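Local coordinates for D-alanyl-D-alanine carboxypeptidase (Penicillin binding protein) family protein (Francisella tularensis subsp. tularensis, PDB 6OSU) that probably removes the terminal D-alanine from peptidoglycan precursor peptides, as a serine carboxypeptidase of the penicillin-binding protein family, at residues R264-L267 with L268-F271. Numbering follows the deposited sequence.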
ATOM      1  N   ARG A 264     -10.226  -8.416  10.834  1.00 77.20           N
ATOM      2  CA  ARG A 264      -9.202  -8.715  11.823  1.00 79.72           C
ATOM      3  C   ARG A 264      -7.969  -7.839  11.684  1.00 75.74           C
ATOM      4  O   ARG A 264      -6.969  -8.088  12.365  1.00 76.32           O
ATOM      5  CB  ARG A 264      -8.820 -10.196  11.761  1.00 83.83           C
ATOM      6  CG  ARG A 264      -9.845 -11.070  12.464  1.00 90.01           C
ATOM      7  CD  ARG A 264      -9.426 -12.522  12.577  1.00 95.31           C
ATOM      8  NE  ARG A 264      -8.179 -12.705  13.308  1.00 99.55           N
ATOM      9  CZ  ARG A 264      -7.613 -13.891  13.492  1.00102.75           C
ATOM     10  NH1 ARG A 264      -6.477 -13.998  14.170  1.00104.30           N
ATOM     11  NH2 ARG A 264      -8.186 -14.973  12.986  1.00103.62           N
ATOM     12  N   ASN A 265      -8.016  -6.821  10.831  1.00 70.02           N
ATOM     13  CA  ASN A 265      -6.979  -5.793  10.818  1.00 65.42           C
ATOM     14  C   ASN A 265      -7.322  -4.799  11.920  1.00 65.52           C
ATOM     15  O   ASN A 265      -8.112  -3.872  11.735  1.00 65.65           O
ATOM     16  CB  ASN A 265      -6.884  -5.122   9.454  1.00 61.47           C
ATOM     17  CG  ASN A 265      -5.800  -4.063   9.401  1.00 60.21           C
ATOM     18  OD1 ASN A 265      -4.972  -3.960  10.305  1.00 59.55           O
ATOM     19  ND2 ASN A 265      -5.799  -3.269   8.335  1.00 59.90           N
ATOM     20  N   ARG A 266      -6.712  -5.006  13.091  1.00 64.82           N
ATOM     21  CA  ARG A 266      -7.016  -4.177  14.252  1.00 65.42           C
ATOM     22  C   ARG A 266      -6.703  -2.708  14.003  1.00 63.07           C
ATOM     23  O   ARG A 266      -7.298  -1.830  14.639  1.00 63.55           O
ATOM     24  CB  ARG A 266      -6.241  -4.682  15.470  1.00 67.58           C
ATOM     25  CG  ARG A 266      -6.684  -6.046  15.977  1.00 69.30           C
ATOM     26  CD  ARG A 266      -8.148  -6.013  16.357  1.00 72.49           C
ATOM     27  NE  ARG A 266      -8.458  -4.845  17.178  1.00 76.15           N
ATOM     28  CZ  ARG A 266      -9.688  -4.438  17.469  1.00 78.07           C
ATOM     29  NH1 ARG A 266     -10.738  -5.104  17.005  1.00 77.50           N
ATOM     30  NH2 ARG A 266      -9.869  -3.361  18.220  1.00 80.77           N
ATOM     31  N   LEU A 267      -5.783  -2.421  13.077  1.00 60.46           N
ATOM     32  CA  LEU A 267      -5.375  -1.044  12.822  1.00 58.88           C
ATOM     33  C   LEU A 267      -6.542  -0.168  12.386  1.00 58.60           C
ATOM     34  O   LEU A 267      -6.530   1.043  12.636  1.00 60.02           O
ATOM     35  CB  LEU A 267      -4.273  -1.017  11.763  1.00 56.25           C
ATOM     36  CG  LEU A 267      -2.844  -0.784  12.248  1.00 55.19           C
ATOM     37  CD1 LEU A 267      -2.448  -1.824  13.281  1.00 55.52           C
ATOM     38  CD2 LEU A 267      -1.885  -0.805  11.070  1.00 53.56           C
ATOM     39  N   LEU A 268      -7.550  -0.754  11.731  1.00 57.36           N
ATOM     40  CA  LEU A 268      -8.712   0.025  11.309  1.00 59.15           C
ATOM     41  C   LEU A 268      -9.359   0.736  12.489  1.00 63.69           C
ATOM     42  O   LEU A 268      -9.816   1.877  12.360  1.00 66.30           O
ATOM     43  CB  LEU A 268      -9.736  -0.877  10.619  1.00 57.49           C
ATOM     44  CG  LEU A 268      -9.358  -1.507   9.283  1.00 55.54           C
ATOM     45  CD1 LEU A 268     -10.545  -2.287   8.738  1.00 56.24           C
ATOM     46  CD2 LEU A 268      -8.900  -0.441   8.299  1.00 54.51           C
ATOM     47  N   PHE A 269      -9.401   0.080  13.645  1.00 65.35           N
ATOM     48  CA  PHE A 269     -10.065   0.626  14.820  1.00 69.39           C
ATOM     49  C   PHE A 269      -9.141   1.473  15.683  1.00 70.83           C
ATOM     50  O   PHE A 269      -9.611   2.401  16.352  1.00 73.51           O
ATOM     51  CB  PHE A 269     -10.647  -0.511  15.670  1.00 70.24           C
ATOM     52  CG  PHE A 269     -11.399  -1.544  14.873  1.00 69.48           C
ATOM     53  CD1 PHE A 269     -12.775  -1.461  14.723  1.00 70.92           C
ATOM     54  CD2 PHE A 269     -10.727  -2.601  14.272  1.00 67.44           C
ATOM     55  CE1 PHE A 269     -13.466  -2.410  13.988  1.00 70.24           C
ATOM     56  CE2 PHE A 269     -11.410  -3.551  13.535  1.00 66.50           C
ATOM     57  CZ  PHE A 269     -12.783  -3.456  13.395  1.00 68.36           C
ATOM     58  N   THR A 270      -7.840   1.181  15.682  1.00 69.36           N
ATOM     59  CA  THR A 270      -6.898   1.815  16.598  1.00 71.42           C
ATOM     60  C   THR A 270      -6.081   2.931  15.958  1.00 72.06           C
ATOM     61  O   THR A 270      -5.899   3.984  16.577  1.00 76.25           O
ATOM     62  CB  THR A 270      -5.947   0.765  17.184  1.00 70.46           C
ATOM     63  OG1 THR A 270      -5.206   0.136  16.131  1.00 67.40           O
ATOM     64  CG2 THR A 270      -6.734  -0.294  17.944  1.00 71.38           C
ATOM     65  N   PHE A 271      -5.585   2.739  14.738  1.00 68.87           N
ATOM     66  CA  PHE A 271      -4.683   3.698  14.109  1.00 68.33           C
ATOM     67  C   PHE A 271      -5.490   4.722  13.319  1.00 71.56           C
ATOM     68  O   PHE A 271      -6.271   4.356  12.434  1.00 71.54           O
ATOM     69  CB  PHE A 271      -3.684   2.981  13.202  1.00 62.91           C
ATOM     70  CG  PHE A 271      -2.474   3.805  12.856  1.00 60.86           C
ATOM     71  CD1 PHE A 271      -1.296   3.662  13.574  1.00 60.48           C
ATOM     72  CD2 PHE A 271      -2.513   4.716  11.811  1.00 59.03           C
ATOM     73  CE1 PHE A 271      -0.181   4.414  13.256  1.00 60.23           C
ATOM     74  CE2 PHE A 271      -1.404   5.473  11.491  1.00 58.56           C
ATOM     75  CZ  PHE A 271      -0.235   5.322  12.211  1.00 59.36           C
TER
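Arg266 lays its guanidinium flat over the ring of Phe269, a cation-pi stack that illustrates how side chains three residues apart meet where a loop turns into a helix. The planes differ by only 7°, and the centres of the Arg266 guanidinium and the Phe269 ring lie 4.5 Å apart. Bends at chi2 and chi3 fold the arginine chain back over the ring; NH1 comes 3.7 Å from Phe269 CD2, which lies over one guanidinium face toward its rim, and NH2 sits near Phe269 CB. Asp314 of helix 310-327 also touches this arginine.

Hydrogen bonding centres on the carbonyl of Arg266, which accepts three times. Thr270 N approaches in the carbonyl plane, whereas Phe269 N, at 3.0 Å from Arg266 O, comes from above it; Thr270 OG1 adds a third bond, its chi1 of 61° turning the hydroxyl back over the turn. Asn265, before the turn into the helix, gives a capping bond: OD1 accepts from Leu267 N at 3.3 Å, and its backbone O receives Leu268 N. At the other end, Phe271 N closes on Leu267 O at 2.9 Å just where the chain leaves helical geometry. Helix 267-270 is a single short turn linking strand 258-262 to strand 274-282, an edge strand of the five-stranded antiparallel sheet of the serine beta-lactamase/penicillin-binding protein fold. That strand carries Lys278, the predicted substrate-binding lysine, whose side chain is about 7 Å from that of Asn265 at the nearest.

Leu267 and Phe271 pack toward helix 310-327 and strand 288-295. They run side by side, CG of Leu267 4.0 Å from CB of Phe271, and both reach Leu321. Leu268 instead crosses Asn265 at about a right angle, its CG in van der Waals contact with Asn265 ND2 at 4.1 Å.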